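Local coordinates for protein aldo-keto reductase AKR2E4 (Bombyx mori, PDB 3WCZ) that reduces 3-dehydroecdysone with NADPH as cosubstrate, adopts the TIM-barrel fold of the aldo-keto reductases and may take part in regulating moulting, at residues A[81-86]-A[114-119]; A[155-160]-A[174-179]. All coordinates share one frame; numbering follows the deposited sequence.

Contact 1 of 2, residues A[81-86]-A[114-119]; sequences ELFVTT and IDLYLI
Ile-114 opens the contact by pressing its CG1 arm against the backbone and side chains of strand 83-86. With CG1 anti to the backbone N (chi1 -159°), its CD1 methyl meets Val-84 CG1 at 3.7 Å and also touches Thr-86 CG2, crossing both side chains at about a right angle. Asp-115, where the chain turns a corner, does two jobs. Its CB sits over the centre of the Phe-83 ring, 3.5 Å from the centroid, a CH-pi contact almost exactly on the ring normal. Its carboxylate takes the place of a backbone acceptor: Val-84 N donates to Asp-115 OD2 over 2.9 Å in a nearly straight bond (167°), though from above the carboxylate plane. A salt bridge from Arg-79 to the same oxygen gives this buried charge a second partner, and a water lies between Asp-115 OD1 and Leu-82 O. From Leu-116 onward regular parallel pairing takes over. Leu-116 N binds Val-84 O, and Thr-86 N binds Leu-116 O at 3.1 Å. The Leu-116 side chain lies alongside Thr-85, with its CB 3.5 Å from Thr-85 OG1, a hydroxyl whose hydrogen-bond partner is His-51. On the other face Tyr-117 runs beside Thr-86, bringing CD1 of its ring to 3.8 Å from Thr-86 CG2. Leu-118 N then binds Thr-86 O at 3.0 Å, and back on the Thr-85 side Leu-118 CD1 touches Thr-85 CG2. The pair exemplifies the beta-alpha-beta crossover of a TIM barrel: helix 95-109 links the two strands and packs on Ile-114 and Tyr-117. Strand 51-53 flanks strand 83-88 on its other edge, strand 152-158 flanks strand 114-119, and helix 136-148 adds Met-143 against Tyr-117.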
# COMPACT_ATOMS: atom_id res chain seq x y z
N GLU A 81 -12.51 5.73 -13.67
CA GLU A 81 -13.01 4.79 -12.68
C GLU A 81 -11.90 4.09 -11.90
O GLU A 81 -12.18 3.43 -10.89
CB GLU A 81 -13.90 3.75 -13.37
CG GLU A 81 -15.22 4.35 -13.83
CD GLU A 81 -16.06 3.44 -14.70
OE1 GLU A 81 -15.56 2.49 -15.32
OE2 GLU A 81 -17.28 3.72 -14.76
N LEU A 82 -10.66 4.17 -12.38
CA LEU A 82 -9.53 3.53 -11.71
C LEU A 82 -8.78 4.51 -10.84
O LEU A 82 -8.65 5.67 -11.18
CB LEU A 82 -8.56 2.95 -12.72
CG LEU A 82 -9.03 1.79 -13.55
CD1 LEU A 82 -7.98 1.43 -14.61
CD2 LEU A 82 -9.31 0.60 -12.64
N PHE A 83 -8.24 4.00 -9.74
CA PHE A 83 -7.37 4.72 -8.83
C PHE A 83 -6.02 4.02 -8.84
O PHE A 83 -5.92 2.88 -8.39
CB PHE A 83 -7.99 4.71 -7.42
CG PHE A 83 -7.37 5.68 -6.47
CD1 PHE A 83 -6.11 5.45 -5.94
CD2 PHE A 83 -8.01 6.87 -6.14
CE1 PHE A 83 -5.53 6.39 -5.06
CE2 PHE A 83 -7.42 7.78 -5.30
CZ PHE A 83 -6.19 7.55 -4.77
N VAL A 84 -5.00 4.66 -9.39
CA VAL A 84 -3.68 4.06 -9.49
C VAL A 84 -2.76 4.81 -8.54
O VAL A 84 -2.66 6.04 -8.59
CB VAL A 84 -3.17 4.09 -10.94
CG1 VAL A 84 -1.91 3.23 -11.05
CG2 VAL A 84 -4.21 3.57 -11.88
N THR A 85 -2.04 4.05 -7.74
CA THR A 85 -1.07 4.52 -6.78
C THR A 85 0.32 4.05 -7.18
O THR A 85 0.52 2.86 -7.42
CB THR A 85 -1.38 3.99 -5.37
OG1 THR A 85 -2.64 4.52 -4.97
CG2 THR A 85 -0.35 4.39 -4.35
N THR A 86 1.30 4.96 -7.26
CA THR A 86 2.69 4.56 -7.41
C THR A 86 3.56 5.42 -6.49
O THR A 86 3.05 6.26 -5.74
CB THR A 86 3.16 4.52 -8.86
OG1 THR A 86 4.35 3.74 -8.89
CG2 THR A 86 3.37 5.91 -9.46
N ILE A 114 -1.42 10.22 -12.26
CA ILE A 114 -1.53 9.21 -11.22
C ILE A 114 -2.54 9.71 -10.19
O ILE A 114 -2.66 10.91 -9.94
CB ILE A 114 -0.13 8.93 -10.57
CG1 ILE A 114 -0.11 7.57 -9.87
CG2 ILE A 114 0.28 10.01 -9.59
CD1 ILE A 114 -0.03 6.44 -10.82
N ASP A 115 -3.31 8.80 -9.61
CA ASP A 115 -4.29 9.21 -8.60
C ASP A 115 -3.62 9.50 -7.28
O ASP A 115 -4.00 10.43 -6.58
CB ASP A 115 -5.35 8.12 -8.46
CG ASP A 115 -6.16 7.99 -9.71
OD1 ASP A 115 -7.13 8.78 -9.85
OD2 ASP A 115 -5.78 7.18 -10.58
N LEU A 116 -2.58 8.73 -6.93
CA LEU A 116 -1.86 8.93 -5.67
C LEU A 116 -0.39 8.66 -5.92
O LEU A 116 -0.02 7.61 -6.41
CB LEU A 116 -2.38 7.98 -4.59
CG LEU A 116 -1.71 8.05 -3.23
CD1 LEU A 116 -1.77 9.41 -2.60
CD2 LEU A 116 -2.37 7.04 -2.33
N TYR A 117 0.44 9.65 -5.61
CA TYR A 117 1.90 9.50 -5.63
C TYR A 117 2.40 9.57 -4.21
O TYR A 117 2.05 10.47 -3.44
CB TYR A 117 2.53 10.59 -6.46
CG TYR A 117 3.91 10.30 -6.99
CD1 TYR A 117 4.25 9.05 -7.45
CD2 TYR A 117 4.86 11.30 -7.10
CE1 TYR A 117 5.50 8.79 -7.99
CE2 TYR A 117 6.11 11.05 -7.63
CZ TYR A 117 6.43 9.80 -8.08
OH TYR A 117 7.67 9.59 -8.63
N LEU A 118 3.23 8.59 -3.83
CA LEU A 118 3.79 8.48 -2.49
C LEU A 118 5.30 8.58 -2.49
O LEU A 118 5.96 7.98 -3.34
CB LEU A 118 3.44 7.12 -1.88
CG LEU A 118 1.94 6.80 -1.78
CD1 LEU A 118 1.76 5.40 -1.22
CD2 LEU A 118 1.21 7.78 -0.93
N ILE A 119 5.83 9.25 -1.47
CA ILE A 119 7.25 9.13 -1.19
C ILE A 119 7.44 7.73 -0.58
O ILE A 119 6.85 7.44 0.47
CB ILE A 119 7.75 10.20 -0.20
CG1 ILE A 119 7.45 11.61 -0.72
CG2 ILE A 119 9.24 9.99 0.06
CD1 ILE A 119 8.03 12.69 0.20
O HOH W 1 -8.94 8.45 -11.79

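Contact 2 of 2, residues A[155-160]-A[174-179]; sequences IGVSNF and IRPVIN. With NAP (NADP nicotinamide-adenine-dinucleotide phosphate), chain B; EDO (1,2-ethanediol), chain C; EDO (1,2-ethanediol), chain F.
Asn-179 CG stands anti to its backbone N (chi1 -173°), and a small second torsion (chi2 20°) turns the amide toward the backbone of Phe-160. Asn-179 ND2 then donates to Phe-160 O over 2.9 Å at 164°, with the acceptor close to the amide plane, while Asn-179 OD1 receives a weak, long bond from Phe-160 N. One side-chain amide thus grips both polar backbone groups of a residue just beyond the end of strand 155-158. Next to this amide, Val-157 CG2 packs 3.6 Å from Asn-179 OD1, and Val-157 CB lies over one face of the Phe-160 ring, offset toward its rim.

Two nearly straight backbone bonds join the segments: Val-157 N to Ile-178 O at 3.0 Å, and, from the loop leading into the second strand, Val-177 N to Ile-155 O at the same length. Between them the backbones meet directly, Gly-156 CA lying 3.7 Å from Pro-176 CB and 3.5 Å from Ile-178 O. Farther out, Ile-155 CD1 makes a looser contact with Ile-174 CG2.

The end of the strand and the residue after it supply part of the cofactor site. Asn-159 OD1 accepts from NAP N7N at 2.9 Å, its ND2 being bound to Tyr-206, and Ser-158 OG lies 2.9 Å from NAP O7N with Gln-180 O also in reach. Together they hold the nicotinamide carboxamide at the C-terminal mouth of the barrel.

Helix 162-170 completes this beta-alpha-beta unit, setting Leu-168 on Val-157 and Ile-165 on both Phe-160 and Asn-179. Trp-140 of helix 136-148 touches Ile-155, Val-157 and Pro-176, whereas Val-177 and Ile-178 touch Leu-116 of strand 114-119, the neighbour of strand 152-158 on its other edge.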
# COMPACT_ATOMS: atom_id res chain seq x y z
N ILE A 155 -1.29 13.39 -3.07
CA ILE A 155 0.07 13.08 -2.67
C ILE A 155 0.10 12.59 -1.23
O ILE A 155 -0.66 13.04 -0.38
CB ILE A 155 1.03 14.30 -2.87
CG1 ILE A 155 0.51 15.57 -2.18
CG2 ILE A 155 1.27 14.51 -4.36
CD1 ILE A 155 1.55 16.69 -2.24
N GLY A 156 0.98 11.63 -0.96
CA GLY A 156 1.16 11.11 0.38
C GLY A 156 2.54 10.51 0.57
O GLY A 156 3.46 10.74 -0.24
N VAL A 157 2.69 9.78 1.66
CA VAL A 157 3.97 9.23 2.02
C VAL A 157 3.84 7.76 2.41
O VAL A 157 2.72 7.23 2.55
CB VAL A 157 4.63 10.05 3.17
CG1 VAL A 157 4.88 11.48 2.73
CG2 VAL A 157 3.79 9.97 4.48
N SER A 158 4.98 7.11 2.59
CA SER A 158 5.00 5.72 3.01
C SER A 158 6.19 5.54 3.94
O SER A 158 7.24 6.18 3.76
CB SER A 158 5.12 4.85 1.76
OG SER A 158 5.06 3.46 2.05
N ASN A 159 6.05 4.67 4.92
CA ASN A 159 7.13 4.36 5.85
C ASN A 159 7.59 5.59 6.63
O ASN A 159 8.76 5.67 7.03
CB ASN A 159 8.31 3.70 5.14
CG ASN A 159 7.92 2.41 4.48
OD1 ASN A 159 7.86 2.27 3.24
ND2 ASN A 159 7.66 1.44 5.30
N PHE A 160 6.67 6.50 6.92
CA PHE A 160 6.98 7.62 7.81
C PHE A 160 6.54 7.30 9.24
O PHE A 160 5.41 6.85 9.47
CB PHE A 160 6.30 8.93 7.38
CG PHE A 160 7.03 9.68 6.29
CD1 PHE A 160 7.47 9.05 5.14
CD2 PHE A 160 7.24 11.06 6.40
CE1 PHE A 160 8.12 9.76 4.15
CE2 PHE A 160 7.91 11.76 5.40
CZ PHE A 160 8.32 11.13 4.28
N ILE A 174 0.44 21.46 2.46
CA ILE A 174 -0.54 20.40 2.35
C ILE A 174 -0.05 19.12 2.99
O ILE A 174 1.03 18.65 2.64
CB ILE A 174 -0.86 20.18 0.93
CG1 ILE A 174 -1.83 19.01 0.79
CG2 ILE A 174 0.31 19.90 0.16
CD1 ILE A 174 -2.51 19.00 -0.55
N ARG A 175 -0.81 18.54 3.91
CA ARG A 175 -0.36 17.31 4.55
C ARG A 175 -0.70 16.13 3.64
O ARG A 175 -1.51 16.23 2.71
CB ARG A 175 -0.92 17.13 5.97
CG ARG A 175 -2.33 16.72 6.00
CD ARG A 175 -2.94 16.80 7.40
NE ARG A 175 -2.86 18.18 7.93
CZ ARG A 175 -3.21 18.54 9.16
NH1 ARG A 175 -3.65 17.66 10.04
NH2 ARG A 175 -3.09 19.81 9.50
N PRO A 176 0.01 15.03 3.85
CA PRO A 176 -0.24 13.85 3.04
C PRO A 176 -1.68 13.38 3.20
O PRO A 176 -2.26 13.52 4.29
CB PRO A 176 0.76 12.83 3.59
CG PRO A 176 1.22 13.36 4.86
CD PRO A 176 1.08 14.82 4.83
N VAL A 177 -2.27 12.86 2.13
CA VAL A 177 -3.59 12.21 2.25
C VAL A 177 -3.50 10.86 2.94
O VAL A 177 -4.45 10.44 3.58
CB VAL A 177 -4.29 12.00 0.89
CG1 VAL A 177 -4.65 13.32 0.24
CG2 VAL A 177 -3.44 11.14 -0.07
N ILE A 178 -2.32 10.23 2.84
CA ILE A 178 -2.09 8.85 3.23
C ILE A 178 -0.68 8.67 3.74
O ILE A 178 0.24 9.30 3.24
CB ILE A 178 -2.33 7.92 2.01
CG1 ILE A 178 -3.84 7.62 1.94
CG2 ILE A 178 -1.51 6.58 2.10
CD1 ILE A 178 -4.32 7.09 0.65
N ASN A 179 -0.54 7.78 4.72
CA ASN A 179 0.73 7.18 5.11
C ASN A 179 0.56 5.69 4.89
O ASN A 179 -0.30 5.06 5.54
CB ASN A 179 1.11 7.54 6.56
CG ASN A 179 2.52 7.07 6.95
OD1 ASN A 179 3.36 6.81 6.11
ND2 ASN A 179 2.78 7.06 8.26
PA NAP B . 0.82 -9.75 1.20
O1A NAP B . -0.32 -9.21 0.44
O2A NAP B . 1.07 -9.43 2.59
O5B NAP B . 0.99 -11.29 1.04
C5B NAP B . 0.96 -11.90 -0.22
C4B NAP B . 1.03 -13.41 -0.18
O4B NAP B . -0.20 -13.94 0.34
C3B NAP B . 1.29 -14.10 -1.47
O3B NAP B . 2.14 -15.19 -1.19
C2B NAP B . -0.03 -14.51 -1.89
O2B NAP B . -0.04 -15.62 -2.78
C1B NAP B . -0.72 -14.85 -0.60
N9A NAP B . -2.16 -14.69 -0.56
C8A NAP B . -2.85 -13.66 -1.11
N7A NAP B . -4.13 -13.73 -0.81
C5A NAP B . -4.31 -14.84 -0.03
C6A NAP B . -5.43 -15.42 0.58
N6A NAP B . -6.73 -14.93 0.47
N1A NAP B . -5.21 -16.55 1.28
C2A NAP B . -3.99 -17.07 1.40
N3A NAP B . -2.89 -16.53 0.84
C4A NAP B . -3.06 -15.40 0.13
O3 NAP B . 2.14 -9.33 0.35
PN NAP B . 3.16 -8.11 0.22
O1N NAP B . 3.55 -8.11 -1.21
O2N NAP B . 4.20 -8.28 1.26
O5D NAP B . 2.36 -6.79 0.58
C5D NAP B . 1.27 -6.38 -0.18
C4D NAP B . 1.50 -5.14 -1.05
O4D NAP B . 1.77 -4.00 -0.26
C3D NAP B . 2.68 -5.22 -1.96
O3D NAP B . 2.48 -6.11 -3.04
C2D NAP B . 2.87 -3.83 -2.31
O2D NAP B . 1.89 -3.41 -3.22
C1D NAP B . 2.69 -3.16 -0.97
N1N NAP B . 3.88 -2.96 -0.12
C2N NAP B . 4.38 -1.72 0.04
C3N NAP B . 5.48 -1.53 0.84
C7N NAP B . 5.94 -0.13 1.01
O7N NAP B . 5.19 0.86 0.82
N7N NAP B . 7.18 0.03 1.52
C4N NAP B . 6.14 -2.61 1.45
C5N NAP B . 5.60 -3.90 1.29
C6N NAP B . 4.46 -4.02 0.49
P2B NAP B . -0.77 -15.57 -4.20
O1X NAP B . -0.43 -16.95 -4.81
O2X NAP B . -2.21 -15.45 -3.97
O3X NAP B . -0.17 -14.43 -4.98
C1 EDO C . -2.45 21.43 5.99
O1 EDO C . -1.73 20.52 6.84
C2 EDO C . -3.70 20.75 5.43
O2 EDO C . -3.30 19.81 4.41
C1 EDO F . 6.47 3.32 10.44
O1 EDO F . 6.46 2.01 11.04
C2 EDO F . 7.68 3.48 9.58
O2 EDO F . 7.80 2.39 8.65

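Contacts 1 and 2 lie in two beta-alpha-beta units of one TIM barrel, joined by the intervening crossover through helix 136-148, their centres about 12 Å apart; along the chain the first closes before the second opens. They meet where strands 114-119 and 152-158 are neighbours in the parallel sheet, with probable hydrogen bonds from Gly-156 N to Tyr-117 O and from Ile-119 N to Gly-156 O. Leu-118 CD2 also packs on the Gly-156 backbone. The four strands 83-88, 114-119, 152-158 and 178-182 therefore form an unbroken arc of the barrel wall. Helix 136-148 touches both contacts, while the 155-160 segment of contact 2 directly supplies residues that bind the NADP nicotinamide.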